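Local structure of exoribonuclease II, mitochondrial (Candida glabrata, 6F3H) at residues R486-I491 and G517-F522; Y390-M395 and Q513-I518; I39-Q44 and V81-P86. The protein degrades RNA from its 3' end in mitochondria, as the RNB-family exoribonuclease component of the mtEXO degradosome. The protein carries 1 engineered substitution. One frame throughout, in Å; residues are numbered along the deposited sequence.

Contact 1 of 3, residues R486-I491 and G517-F522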
ATOM      1  N   ARG A 486      20.922  25.857 -11.473  1.00 75.60           N
ATOM      2  CA  ARG A 486      21.885  24.828 -11.148  1.00 71.20           C
ATOM      3  C   ARG A 486      21.834  23.805 -12.240  1.00 68.98           C
ATOM      4  O   ARG A 486      20.754  23.310 -12.552  1.00 69.80           O
ATOM      5  CB  ARG A 486      21.627  24.163  -9.840  1.00 77.43           C
ATOM      6  CG  ARG A 486      21.510  25.143  -8.703  1.00 93.05           C
ATOM      7  CD  ARG A 486      22.160  24.798  -7.308  1.00106.41           C
ATOM      8  NE  ARG A 486      22.587  26.081  -6.647  1.00120.11           N
ATOM      9  CZ  ARG A 486      23.740  26.788  -6.580  1.00130.25           C
ATOM     10  NH1 ARG A 486      24.949  26.402  -7.013  1.00135.09           N
ATOM     11  NH2 ARG A 486      23.658  27.984  -5.990  1.00131.02           N
ATOM     12  N   LYS A 487      22.995  23.485 -12.801  1.00 68.63           N
ATOM     13  CA  LYS A 487      23.040  22.481 -13.844  1.00 66.29           C
ATOM     14  C   LYS A 487      22.567  21.176 -13.200  1.00 65.13           C
ATOM     15  O   LYS A 487      23.081  20.751 -12.158  1.00 60.55           O
ATOM     16  CB  LYS A 487      24.439  22.418 -14.458  1.00 69.44           C
ATOM     17  CG  LYS A 487      25.255  21.226 -14.111  1.00 80.54           C
ATOM     18  CD  LYS A 487      26.243  20.918 -15.197  1.00 87.33           C
ATOM     19  CE  LYS A 487      26.983  19.630 -14.885  1.00 90.02           C
ATOM     20  NZ  LYS A 487      27.637  19.043 -16.089  1.00 90.21           N
ATOM     21  N   THR A 488      21.491  20.626 -13.749  1.00 64.83           N
ATOM     22  CA  THR A 488      20.690  19.611 -13.077  1.00 62.48           C
ATOM     23  C   THR A 488      20.386  18.478 -14.046  1.00 64.25           C
ATOM     24  O   THR A 488      19.690  18.676 -15.047  1.00 65.17           O
ATOM     25  CB  THR A 488      19.398  20.225 -12.540  1.00 63.79           C
ATOM     26  OG1 THR A 488      19.718  21.065 -11.421  1.00 69.59           O
ATOM     27  CG2 THR A 488      18.429  19.149 -12.110  1.00 58.10           C
ATOM     28  N   GLU A 489      20.938  17.307 -13.754  1.00 65.76           N
ATOM     29  CA  GLU A 489      20.791  16.140 -14.608  1.00 70.06           C
ATOM     30  C   GLU A 489      19.373  15.608 -14.570  1.00 56.12           C
ATOM     31  O   GLU A 489      18.728  15.567 -13.522  1.00 52.73           O
ATOM     32  CB  GLU A 489      21.761  15.050 -14.186  1.00 87.68           C
ATOM     33  CG  GLU A 489      23.076  15.576 -13.654  1.00105.65           C
ATOM     34  CD  GLU A 489      24.178  14.537 -13.745  1.00122.29           C
ATOM     35  OE1 GLU A 489      24.200  13.790 -14.753  1.00129.25           O
ATOM     36  OE2 GLU A 489      25.016  14.460 -12.815  1.00127.51           O
ATOM     37  N   THR A 490      18.884  15.196 -15.724  1.00 48.73           N
ATOM     38  CA  THR A 490      17.540  14.682 -15.805  1.00 47.81           C
ATOM     39  C   THR A 490      17.563  13.446 -16.654  1.00 50.76           C
ATOM     40  O   THR A 490      18.559  13.126 -17.306  1.00 56.71           O
ATOM     41  CB  THR A 490      16.551  15.627 -16.475  1.00 46.74           C
ATOM     42  OG1 THR A 490      16.687  15.481 -17.893  1.00 49.59           O
ATOM     43  CG2 THR A 490      16.830  17.022 -16.096  1.00 42.63           C
ATOM     44  N   ILE A 491      16.409  12.808 -16.691  1.00 47.15           N
ATOM     45  CA  ILE A 491      16.037  11.926 -17.770  1.00 50.04           C
ATOM     46  C   ILE A 491      14.827  12.555 -18.418  1.00 51.67           C
ATOM     47  O   ILE A 491      13.797  12.740 -17.763  1.00 53.34           O
ATOM     48  CB  ILE A 491      15.705  10.516 -17.276  1.00 50.26           C
ATOM     49  CG1 ILE A 491      16.915   9.895 -16.581  1.00 57.97           C
ATOM     50  CG2 ILE A 491      15.292   9.653 -18.440  1.00 45.28           C
ATOM     51  CD1 ILE A 491      16.772   8.369 -16.362  1.00 58.58           C
ATOM     52  N   GLY A 517      19.420  14.362 -19.928  1.00 53.99           N
ATOM     53  CA  GLY A 517      19.549  15.781 -20.202  1.00 56.81           C
ATOM     54  C   GLY A 517      20.181  16.643 -19.125  1.00 59.16           C
ATOM     55  O   GLY A 517      20.737  16.128 -18.150  1.00 61.28           O
ATOM     56  N   ILE A 518      20.133  17.966 -19.322  1.00 54.17           N
ATOM     57  CA  ILE A 518      20.536  18.952 -18.329  1.00 50.11           C
ATOM     58  C   ILE A 518      19.590  20.125 -18.487  1.00 52.08           C
ATOM     59  O   ILE A 518      19.155  20.456 -19.593  1.00 56.29           O
ATOM     60  CB  ILE A 518      21.996  19.447 -18.466  1.00 50.89           C
ATOM     61  CG1 ILE A 518      22.986  18.304 -18.394  1.00 55.32           C
ATOM     62  CG2 ILE A 518      22.364  20.462 -17.383  1.00 50.09           C
ATOM     63  CD1 ILE A 518      24.374  18.711 -18.809  1.00 59.65           C
ATOM     64  N   VAL A 519      19.272  20.755 -17.367  1.00 47.65           N
ATOM     65  CA  VAL A 519      18.370  21.889 -17.338  1.00 50.56           C
ATOM     66  C   VAL A 519      18.865  22.787 -16.222  1.00 52.64           C
ATOM     67  O   VAL A 519      19.575  22.343 -15.322  1.00 51.56           O
ATOM     68  CB  VAL A 519      16.918  21.441 -17.070  1.00 50.23           C
ATOM     69  CG1 VAL A 519      16.406  20.528 -18.167  1.00 43.89           C
ATOM     70  CG2 VAL A 519      16.858  20.741 -15.750  1.00 49.39           C
ATOM     71  N   SER A 520      18.519  24.064 -16.285  1.00 51.74           N
ATOM     72  CA  SER A 520      18.958  24.894 -15.174  1.00 52.40           C
ATOM     73  C   SER A 520      18.034  26.069 -14.945  1.00 50.88           C
ATOM     74  O   SER A 520      18.168  26.778 -13.946  1.00 49.99           O
ATOM     75  CB  SER A 520      20.383  25.387 -15.406  1.00 64.96           C
ATOM     76  OG  SER A 520      20.607  25.626 -16.787  1.00 76.77           O
ATOM     77  N   ASN A 521      17.081  26.285 -15.832  1.00 51.88           N
ATOM     78  CA  ASN A 521      16.187  27.419 -15.678  1.00 54.22           C
ATOM     79  C   ASN A 521      14.882  26.887 -15.126  1.00 53.18           C
ATOM     80  O   ASN A 521      14.073  26.332 -15.866  1.00 55.29           O
ATOM     81  CB  ASN A 521      15.978  28.129 -17.005  1.00 60.76           C
ATOM     82  CG  ASN A 521      15.090  29.354 -16.878  1.00 60.56           C
ATOM     83  OD1 ASN A 521      14.945  29.931 -15.791  1.00 58.27           O
ATOM     84  ND2 ASN A 521      14.485  29.755 -17.991  1.00 57.31           N
ATOM     85  N   PHE A 522      14.664  27.094 -13.830  1.00 55.59           N
ATOM     86  CA  PHE A 522      13.485  26.591 -13.114  1.00 54.37           C
ATOM     87  C   PHE A 522      12.636  27.747 -12.590  1.00 58.48           C
ATOM     88  O   PHE A 522      12.921  28.281 -11.505  1.00 62.75           O
ATOM     89  CB  PHE A 522      13.878  25.713 -11.927  1.00 50.55           C
ATOM     90  CG  PHE A 522      14.589  24.437 -12.270  1.00 53.96           C
ATOM     91  CD1 PHE A 522      13.968  23.428 -12.999  1.00 52.24           C
ATOM     92  CD2 PHE A 522      15.880  24.229 -11.795  1.00 57.62           C
ATOM     93  CE1 PHE A 522      14.644  22.250 -13.275  1.00 50.86           C
ATOM     94  CE2 PHE A 522      16.546  23.064 -12.065  1.00 54.58           C
ATOM     95  CZ  PHE A 522      15.924  22.072 -12.800  1.00 50.24           C
TER
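The tight side of this antiparallel pairing carries Thr488, Thr490, Val519 and Phe522. The Phe522 ring turns its edge to Thr488, whose CB lies in the ring plane. Thr488 CB and CG2 are both 3.9 Å from Phe522 CZ. The hydroxyl of Thr488 sits beside its own backbone N (chi1 -71°). From there OG1 gives a hydrogen bond of 2.7 Å to Arg486 O, coming from above the carbonyl plane. Further along, the methyl CG2 of Thr490 crosses Val519 at about a right angle, 3.7 Å from Val519 CG2. His427 of strand 421-429 touches both residues. Strands 488-499 and 505-519 form a beta hairpin of the RNB domain, and this contact joins its open end. Four backbone bonds hold it. Thr490 and Gly517 exchange two: Thr490 N to Gly517 O (3.2 Å) and Gly517 N to Thr490 O (3.0 Å). At the Thr488-Val519 pair, Val519 N donates to Thr488 O at 3.1 Å, and the return bond from Thr488 N to Val519 O is weak. The side chain of Phe522 is about 9 Å from that of the magnesium ligand Asp410. The other face is looser and partly open to solvent. It carries Glu489 and Ile518, with Lys487 at its border. Lys487 CB meets Ile518 CG2 at 4.1 Å, and the lysine chain runs on extended. Glu489 turns its carboxylate to salt bridges with Arg478 and Arg389.

Contact 2 of 3, residues Y390-M395 and Q513-I518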
ATOM      1  N   TYR A 390      22.392  15.507 -23.266  1.00 61.17           N
ATOM      2  CA  TYR A 390      21.847  16.659 -23.990  1.00 56.39           C
ATOM      3  C   TYR A 390      21.554  17.840 -23.059  1.00 54.07           C
ATOM      4  O   TYR A 390      20.955  17.663 -22.000  1.00 59.15           O
ATOM      5  CB  TYR A 390      20.569  16.233 -24.694  1.00 57.31           C
ATOM      6  CG  TYR A 390      19.901  17.332 -25.476  1.00 70.06           C
ATOM      7  CD1 TYR A 390      19.063  18.254 -24.854  1.00 71.75           C
ATOM      8  CD2 TYR A 390      20.100  17.451 -26.844  1.00 76.44           C
ATOM      9  CE1 TYR A 390      18.450  19.262 -25.572  1.00 74.37           C
ATOM     10  CE2 TYR A 390      19.485  18.451 -27.571  1.00 78.37           C
ATOM     11  CZ  TYR A 390      18.661  19.349 -26.932  1.00 79.68           C
ATOM     12  OH  TYR A 390      18.048  20.336 -27.657  1.00 86.48           O
ATOM     13  N   ASP A 391      21.941  19.058 -23.454  1.00 51.82           N
ATOM     14  CA  ASP A 391      21.643  20.241 -22.648  1.00 59.74           C
ATOM     15  C   ASP A 391      20.533  21.074 -23.276  1.00 62.23           C
ATOM     16  O   ASP A 391      20.660  21.535 -24.415  1.00 66.91           O
ATOM     17  CB  ASP A 391      22.865  21.132 -22.424  1.00 71.25           C
ATOM     18  CG  ASP A 391      22.637  22.161 -21.289  1.00 89.90           C
ATOM     19  OD1 ASP A 391      21.514  22.704 -21.177  1.00 95.92           O
ATOM     20  OD2 ASP A 391      23.566  22.412 -20.480  1.00 96.16           O
ATOM     21  N   PHE A 392      19.485  21.326 -22.489  1.00 58.62           N
ATOM     22  CA  PHE A 392      18.341  22.135 -22.876  1.00 52.89           C
ATOM     23  C   PHE A 392      18.584  23.616 -22.629  1.00 55.97           C
ATOM     24  O   PHE A 392      17.745  24.452 -22.981  1.00 56.20           O
ATOM     25  CB  PHE A 392      17.111  21.662 -22.106  1.00 48.98           C
ATOM     26  CG  PHE A 392      16.732  20.228 -22.394  1.00 47.39           C
ATOM     27  CD1 PHE A 392      17.286  19.178 -21.647  1.00 45.01           C
ATOM     28  CD2 PHE A 392      15.835  19.919 -23.419  1.00 43.73           C
ATOM     29  CE1 PHE A 392      16.950  17.829 -21.920  1.00 44.25           C
ATOM     30  CE2 PHE A 392      15.482  18.590 -23.696  1.00 43.22           C
ATOM     31  CZ  PHE A 392      16.035  17.542 -22.948  1.00 44.10           C
ATOM     32  N   GLY A 393      19.724  23.946 -22.047  1.00 54.80           N
ATOM     33  CA  GLY A 393      20.094  25.328 -21.869  1.00 52.40           C
ATOM     34  C   GLY A 393      19.214  26.056 -20.885  1.00 53.81           C
ATOM     35  O   GLY A 393      18.987  25.611 -19.754  1.00 56.82           O
ATOM     36  N   ASP A 394      18.714  27.193 -21.333  1.00 55.13           N
ATOM     37  CA  ASP A 394      17.964  28.112 -20.508  1.00 50.34           C
ATOM     38  C   ASP A 394      16.488  27.912 -20.714  1.00 50.63           C
ATOM     39  O   ASP A 394      15.679  28.645 -20.147  1.00 51.27           O
ATOM     40  CB  ASP A 394      18.352  29.553 -20.852  1.00 52.62           C
ATOM     41  CG  ASP A 394      17.937  30.537 -19.789  1.00 62.23           C
ATOM     42  OD1 ASP A 394      18.406  30.384 -18.645  1.00 68.55           O
ATOM     43  OD2 ASP A 394      17.159  31.475 -20.099  1.00 61.56           O
HETATM   44  N   MSE A 395      16.129  26.946 -21.532  1.00 53.19           N
HETATM   45  CA  MSE A 395      14.762  26.560 -21.645  1.00 61.11           C
HETATM   46  C   MSE A 395      14.173  26.360 -20.263  1.00 56.96           C
HETATM   47  O   MSE A 395      14.762  25.662 -19.426  1.00 60.08           O
HETATM   48  CB  MSE A 395      14.654  25.297 -22.443  1.00 80.53           C
HETATM   49  CG  MSE A 395      13.307  24.689 -22.350  1.00102.78           C
HETATM   50 SE   MSE A 395      13.284  22.953 -23.204  1.00121.27          SE
HETATM   51  CE  MSE A 395      11.563  23.109 -24.123  1.00127.43           C
ATOM     52  N   GLN A 513      10.962  10.530 -27.681  1.00 61.00           N
ATOM     53  CA  GLN A 513      12.391  10.378 -27.554  1.00 64.67           C
ATOM     54  C   GLN A 513      12.759  10.370 -26.079  1.00 60.12           C
ATOM     55  O   GLN A 513      12.141  11.072 -25.277  1.00 57.72           O
ATOM     56  CB  GLN A 513      13.075  11.519 -28.282  1.00 70.64           C
ATOM     57  CG  GLN A 513      14.507  11.303 -28.570  1.00 76.87           C
ATOM     58  CD  GLN A 513      15.180  12.605 -28.833  1.00 83.33           C
ATOM     59  OE1 GLN A 513      16.392  12.718 -28.723  1.00 90.92           O
ATOM     60  NE2 GLN A 513      14.389  13.621 -29.156  1.00 89.42           N
ATOM     61  N   VAL A 514      13.756   9.569 -25.721  1.00 40.31           N
ATOM     62  CA  VAL A 514      14.245   9.526 -24.353  1.00 40.27           C
ATOM     63  C   VAL A 514      15.714   9.909 -24.389  1.00 52.52           C
ATOM     64  O   VAL A 514      16.474   9.357 -25.192  1.00 57.15           O
ATOM     65  CB  VAL A 514      14.055   8.131 -23.719  1.00 54.87           C
ATOM     66  CG1 VAL A 514      14.392   8.148 -22.221  1.00 55.50           C
ATOM     67  CG2 VAL A 514      12.651   7.593 -23.927  1.00 49.47           C
ATOM     68  N   ARG A 515      16.107  10.863 -23.538  1.00 50.85           N
ATOM     69  CA  ARG A 515      17.479  11.356 -23.479  1.00 51.23           C
ATOM     70  C   ARG A 515      17.874  11.677 -22.054  1.00 55.68           C
ATOM     71  O   ARG A 515      17.039  12.083 -21.245  1.00 62.87           O
ATOM     72  CB  ARG A 515      17.707  12.651 -24.243  1.00 50.74           C
ATOM     73  CG  ARG A 515      17.711  12.556 -25.710  1.00 56.26           C
ATOM     74  CD  ARG A 515      17.786  13.962 -26.286  1.00 62.34           C
ATOM     75  NE  ARG A 515      16.466  14.435 -26.663  1.00 64.73           N
ATOM     76  CZ  ARG A 515      16.166  15.699 -26.907  1.00 68.99           C
ATOM     77  NH1 ARG A 515      17.092  16.636 -26.817  1.00 66.76           N
ATOM     78  NH2 ARG A 515      14.931  16.020 -27.247  1.00 75.77           N
ATOM     79  N   LEU A 516      19.167  11.538 -21.772  1.00 54.50           N
ATOM     80  CA  LEU A 516      19.743  12.026 -20.526  1.00 55.89           C
ATOM     81  C   LEU A 516      20.043  13.496 -20.720  1.00 56.25           C
ATOM     82  O   LEU A 516      20.830  13.838 -21.599  1.00 63.83           O
ATOM     83  CB  LEU A 516      21.026  11.278 -20.172  1.00 60.84           C
ATOM     84  CG  LEU A 516      21.015   9.746 -19.991  1.00 66.81           C
ATOM     85  CD1 LEU A 516      22.391   9.248 -19.538  1.00 69.49           C
ATOM     86  CD2 LEU A 516      19.915   9.226 -19.055  1.00 63.73           C
ATOM     87  N   GLY A 517      19.420  14.362 -19.928  1.00 53.99           N
ATOM     88  CA  GLY A 517      19.549  15.781 -20.202  1.00 56.81           C
ATOM     89  C   GLY A 517      20.181  16.643 -19.125  1.00 59.16           C
ATOM     90  O   GLY A 517      20.737  16.128 -18.150  1.00 61.28           O
ATOM     91  N   ILE A 518      20.133  17.966 -19.322  1.00 54.17           N
ATOM     92  CA  ILE A 518      20.536  18.952 -18.329  1.00 50.11           C
ATOM     93  C   ILE A 518      19.590  20.125 -18.487  1.00 52.08           C
ATOM     94  O   ILE A 518      19.155  20.456 -19.593  1.00 56.29           O
ATOM     95  CB  ILE A 518      21.996  19.447 -18.466  1.00 50.89           C
ATOM     96  CG1 ILE A 518      22.986  18.304 -18.394  1.00 55.32           C
ATOM     97  CG2 ILE A 518      22.364  20.462 -17.383  1.00 50.09           C
ATOM     98  CD1 ILE A 518      24.374  18.711 -18.809  1.00 59.65           C
TER
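A cation-pi contact dominates the side-chain packing between 390-395 and 513-518. Tyr390 CG is anti to the backbone N, so the ring lies alongside Arg515. The arginine chain bends at chi3 and brings its guanidinium over the ring. Arg515 CZ is 4.2 Å from the centroid of the Tyr390 ring, almost on its normal. The two planes are 87° apart, so the group stands upright on the ring. Arg515 NH1 lies over it, 3.1 to 3.2 Å from all six ring carbons of Tyr390.

Aromatic packing continues into Phe392. The edge of Tyr390 points onto one face of this ring, with Tyr390 CD1 3.5 Å above the Phe392 plane. Phe392 CZ lies over one face of the Arg515 guanidinium, offset toward its rim, with the planes tilted by 36°. At the ring edge, Phe392 CE1 is 3.7 Å from Gly517 CA. The rings of His425 and His427 make edge-to-face contacts with Phe392. The aliphatic branches of Ile518 pack by Asp391 OD2, which is 3.9 Å from Ile518 CG2.

Backbone hydrogen bonds form the second group. Phe392 N reaches Ile518 O at 3.0 Å, nearly straight (166°) and in the carbonyl plane. The other two are weak: Tyr390 N to Leu516 O, and Ile518 N to Tyr390 O.

A turn bond comes third: Asp391 OD1 accepts from Gly393 N through its anti lone pair. Segment 390-395 thus adds a short, weakly bonded parallel strand to the edge of a mixed sheet, then leaves it through an Asx turn and a type II' beta turn from Phe392 to Met395.

Contact 3 of 3, residues I39-Q44 and V81-P86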
ATOM      1  N   ILE A  39     -10.524 -21.478  -5.242  1.00 46.12           N
ATOM      2  CA  ILE A  39     -10.559 -22.062  -3.911  1.00 52.02           C
ATOM      3  C   ILE A  39      -9.960 -21.069  -2.926  1.00 60.04           C
ATOM      4  O   ILE A  39      -8.859 -20.554  -3.143  1.00 65.99           O
ATOM      5  CB  ILE A  39      -9.859 -23.424  -3.858  1.00 48.34           C
ATOM      6  CG1 ILE A  39     -10.727 -24.457  -4.580  1.00 52.52           C
ATOM      7  CG2 ILE A  39      -9.621 -23.835  -2.445  1.00 46.21           C
ATOM      8  CD1 ILE A  39     -10.138 -25.864  -4.592  1.00 47.81           C
ATOM      9  N   VAL A  40     -10.709 -20.746  -1.871  1.00 55.70           N
ATOM     10  CA  VAL A  40     -10.367 -19.615  -1.029  1.00 50.96           C
ATOM     11  C   VAL A  40     -10.296 -20.024   0.426  1.00 51.79           C
ATOM     12  O   VAL A  40     -10.916 -20.990   0.868  1.00 58.65           O
ATOM     13  CB  VAL A  40     -11.378 -18.474  -1.169  1.00 45.94           C
ATOM     14  CG1 VAL A  40     -11.291 -17.952  -2.539  1.00 40.28           C
ATOM     15  CG2 VAL A  40     -12.738 -19.024  -0.894  1.00 49.01           C
ATOM     16  N   LEU A  41      -9.545 -19.233   1.169  1.00 48.81           N
ATOM     17  CA  LEU A  41      -9.637 -19.163   2.610  1.00 45.44           C
ATOM     18  C   LEU A  41     -10.295 -17.842   2.971  1.00 44.07           C
ATOM     19  O   LEU A  41      -9.916 -16.792   2.450  1.00 40.19           O
ATOM     20  CB  LEU A  41      -8.265 -19.245   3.254  1.00 41.11           C
ATOM     21  CG  LEU A  41      -7.861 -20.631   3.695  1.00 47.69           C
ATOM     22  CD1 LEU A  41      -6.815 -20.442   4.752  1.00 45.99           C
ATOM     23  CD2 LEU A  41      -9.055 -21.441   4.207  1.00 49.70           C
ATOM     24  N   LEU A  42     -11.293 -17.901   3.828  1.00 45.73           N
ATOM     25  CA  LEU A  42     -11.985 -16.709   4.273  1.00 44.41           C
ATOM     26  C   LEU A  42     -11.551 -16.308   5.679  1.00 54.88           C
ATOM     27  O   LEU A  42     -11.018 -17.107   6.447  1.00 61.99           O
ATOM     28  CB  LEU A  42     -13.490 -16.919   4.220  1.00 40.75           C
ATOM     29  CG  LEU A  42     -14.089 -16.579   2.865  1.00 42.93           C
ATOM     30  CD1 LEU A  42     -13.206 -16.985   1.741  1.00 50.17           C
ATOM     31  CD2 LEU A  42     -15.438 -17.216   2.726  1.00 42.10           C
ATOM     32  N   LYS A  43     -11.753 -15.025   5.993  1.00 58.04           N
ATOM     33  CA  LYS A  43     -11.525 -14.541   7.353  1.00 56.42           C
ATOM     34  C   LYS A  43     -12.525 -15.147   8.325  1.00 65.24           C
ATOM     35  O   LYS A  43     -12.231 -15.280   9.518  1.00 68.39           O
ATOM     36  CB  LYS A  43     -11.596 -13.021   7.387  1.00 49.11           C
ATOM     37  CG  LYS A  43     -10.340 -12.343   6.907  1.00 48.95           C
ATOM     38  CD  LYS A  43     -10.569 -10.857   6.721  1.00 60.75           C
ATOM     39  CE  LYS A  43      -9.431 -10.201   5.926  1.00 75.01           C
ATOM     40  NZ  LYS A  43      -9.663  -8.755   5.575  1.00 82.76           N
ATOM     41  N   GLN A  44     -13.716 -15.482   7.835  1.00 68.83           N
ATOM     42  CA  GLN A  44     -14.672 -16.230   8.633  1.00 74.51           C
ATOM     43  C   GLN A  44     -14.166 -17.644   8.903  1.00 84.11           C
ATOM     44  O   GLN A  44     -14.050 -18.059  10.060  1.00 86.15           O
ATOM     45  CB  GLN A  44     -16.028 -16.258   7.921  1.00 76.03           C
ATOM     46  CG  GLN A  44     -16.637 -14.885   7.553  1.00 82.10           C
ATOM     47  CD  GLN A  44     -15.853 -14.069   6.516  1.00 84.14           C
ATOM     48  OE1 GLN A  44     -14.641 -14.233   6.358  1.00 79.61           O
ATOM     49  NE2 GLN A  44     -16.550 -13.176   5.814  1.00 84.69           N
ATOM     50  N   VAL A  81     -11.493 -12.706   1.532  1.00 45.05           N
ATOM     51  CA  VAL A  81     -10.656 -13.783   1.009  1.00 44.04           C
ATOM     52  C   VAL A  81      -9.215 -13.599   1.472  1.00 45.22           C
ATOM     53  O   VAL A  81      -8.573 -12.600   1.125  1.00 45.97           O
ATOM     54  CB  VAL A  81     -10.731 -13.847  -0.519  1.00 43.20           C
ATOM     55  CG1 VAL A  81      -9.685 -14.818  -1.025  1.00 39.66           C
ATOM     56  CG2 VAL A  81     -12.112 -14.292  -0.953  1.00 40.20           C
ATOM     57  N   ILE A  82      -8.675 -14.588   2.200  1.00 50.07           N
ATOM     58  CA  ILE A  82      -7.300 -14.463   2.684  1.00 53.42           C
ATOM     59  C   ILE A  82      -6.299 -15.075   1.730  1.00 56.71           C
ATOM     60  O   ILE A  82      -5.150 -14.609   1.650  1.00 55.46           O
ATOM     61  CB  ILE A  82      -7.131 -15.100   4.078  1.00 50.32           C
ATOM     62  CG1 ILE A  82      -8.338 -14.843   4.934  1.00 54.85           C
ATOM     63  CG2 ILE A  82      -6.111 -14.355   4.805  1.00 59.37           C
ATOM     64  CD1 ILE A  82      -8.197 -15.521   6.257  1.00 61.60           C
ATOM     65  N   LEU A  83      -6.669 -16.162   1.052  1.00 54.86           N
ATOM     66  CA  LEU A  83      -5.842 -16.655  -0.030  1.00 49.23           C
ATOM     67  C   LEU A  83      -6.724 -17.349  -1.041  1.00 54.04           C
ATOM     68  O   LEU A  83      -7.817 -17.817  -0.727  1.00 59.78           O
ATOM     69  CB  LEU A  83      -4.720 -17.593   0.445  1.00 42.16           C
ATOM     70  CG  LEU A  83      -4.915 -18.890   1.218  1.00 45.95           C
ATOM     71  CD1 LEU A  83      -5.262 -20.024   0.285  1.00 48.64           C
ATOM     72  CD2 LEU A  83      -3.629 -19.205   1.948  1.00 45.82           C
ATOM     73  N   ARG A  84      -6.207 -17.436  -2.261  1.00 56.12           N
ATOM     74  CA  ARG A  84      -6.991 -17.823  -3.415  1.00 54.89           C
ATOM     75  C   ARG A  84      -6.163 -18.763  -4.268  1.00 58.10           C
ATOM     76  O   ARG A  84      -4.956 -18.555  -4.431  1.00 54.88           O
ATOM     77  CB  ARG A  84      -7.400 -16.590  -4.222  1.00 47.51           C
ATOM     78  CG  ARG A  84      -7.822 -16.833  -5.652  1.00 46.29           C
ATOM     79  CD  ARG A  84      -8.236 -15.516  -6.297  1.00 50.17           C
ATOM     80  NE  ARG A  84      -8.245 -15.514  -7.761  1.00 55.10           N
ATOM     81  CZ  ARG A  84      -7.394 -14.829  -8.522  1.00 57.94           C
ATOM     82  NH1 ARG A  84      -6.449 -14.083  -7.967  1.00 49.81           N
ATOM     83  NH2 ARG A  84      -7.491 -14.895  -9.850  1.00 65.52           N
ATOM     84  N   ILE A  85      -6.830 -19.784  -4.802  1.00 58.53           N
ATOM     85  CA  ILE A  85      -6.264 -20.778  -5.702  1.00 49.64           C
ATOM     86  C   ILE A  85      -7.086 -20.735  -6.976  1.00 48.93           C
ATOM     87  O   ILE A  85      -8.277 -21.062  -6.945  1.00 57.23           O
ATOM     88  CB  ILE A  85      -6.317 -22.195  -5.113  1.00 54.73           C
ATOM     89  CG1 ILE A  85      -5.451 -22.290  -3.876  1.00 62.77           C
ATOM     90  CG2 ILE A  85      -5.883 -23.192  -6.159  1.00 48.00           C
ATOM     91  CD1 ILE A  85      -4.018 -22.111  -4.211  1.00 68.12           C
ATOM     92  N   PRO A  86      -6.502 -20.380  -8.114  1.00 48.54           N
ATOM     93  CA  PRO A  86      -7.305 -20.158  -9.319  1.00 58.91           C
ATOM     94  C   PRO A  86      -7.827 -21.466  -9.905  1.00 70.04           C
ATOM     95  O   PRO A  86      -7.293 -22.553  -9.661  1.00 72.68           O
ATOM     96  CB  PRO A  86      -6.332 -19.441 -10.265  1.00 57.43           C
ATOM     97  CG  PRO A  86      -5.244 -18.866  -9.345  1.00 48.42           C
ATOM     98  CD  PRO A  86      -5.110 -19.922  -8.293  1.00 44.87           C
TER
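The flat groups that meet here are peptide units, each bonded N-H lying in the plane of the carbonyl it reaches. Ile39 N meets Ile85 O on a lone pair at 2.8 Å, and the return bond from Ile85 N to Ile39 O is more bent (138°). Leu41 N donates to Leu83 O at 2.9 Å, whereas Leu41 O accepts from Ile82 N at 168°. The two bonds of Leu41 therefore go to different residues. Ile82 and Leu83 both face Leu41, which makes a classic beta bulge. The Ile82 backbone departs from the extended strand there.

On one face of the paired strands stand Ile39, Leu41, Leu83 and Ile85. Ile39 and Ile85 meet at their branch points, CB to CB at 4.0 Å. Leu83 CG takes the crowded position between its N and carbonyl carbon (chi1 58°), which sets it 3.9 Å from Leu41 CB. The other face carries Val40, Leu42, Val81 and Arg84. Val40 and Val81 cross at about a right angle, CG1 to CG1 at 3.8 Å. The second methyl of Val81, CG2, packs 4.0 Å from Leu42 CD1. At the end of the pairing, Lys43 CG lies 3.8 Å from Ile82 CG1.

The Arg84 side chain runs off to a salt bridge with Asp38. Strand 81-85 pairs with 39-42 and is one of the two outer strands, within this chain, of an antiparallel sheet. Helix 212-226 covers the face of Leu41 and Ile85, and Phe66 of strand 64-68 touches Val40, Leu42 and Val81 on the other.

Contact 3 closes first along the chain, in the N-terminal antiparallel sheet. Contact 2 opens next, at 390-395, and contact 1 after it, at 486-491. Both lie in the RNB domain and end on strand 505-519. Their centres are 7 Å apart, and they share Gly517 and Ile518. Strand 505-519 lies between 488-499 and 390-391 in one mixed sheet, so it is paired along both edges. The two contacts also touch directly: Asn521 ND2 probably bonds to Asp394 O at 2.7 Å. Contact 3 lies about 50 Å away between centres, on the opposite side of the chain's centre. The three contacts thus mark two separate sheets, of which the RNB one lies nearer the magnesium site.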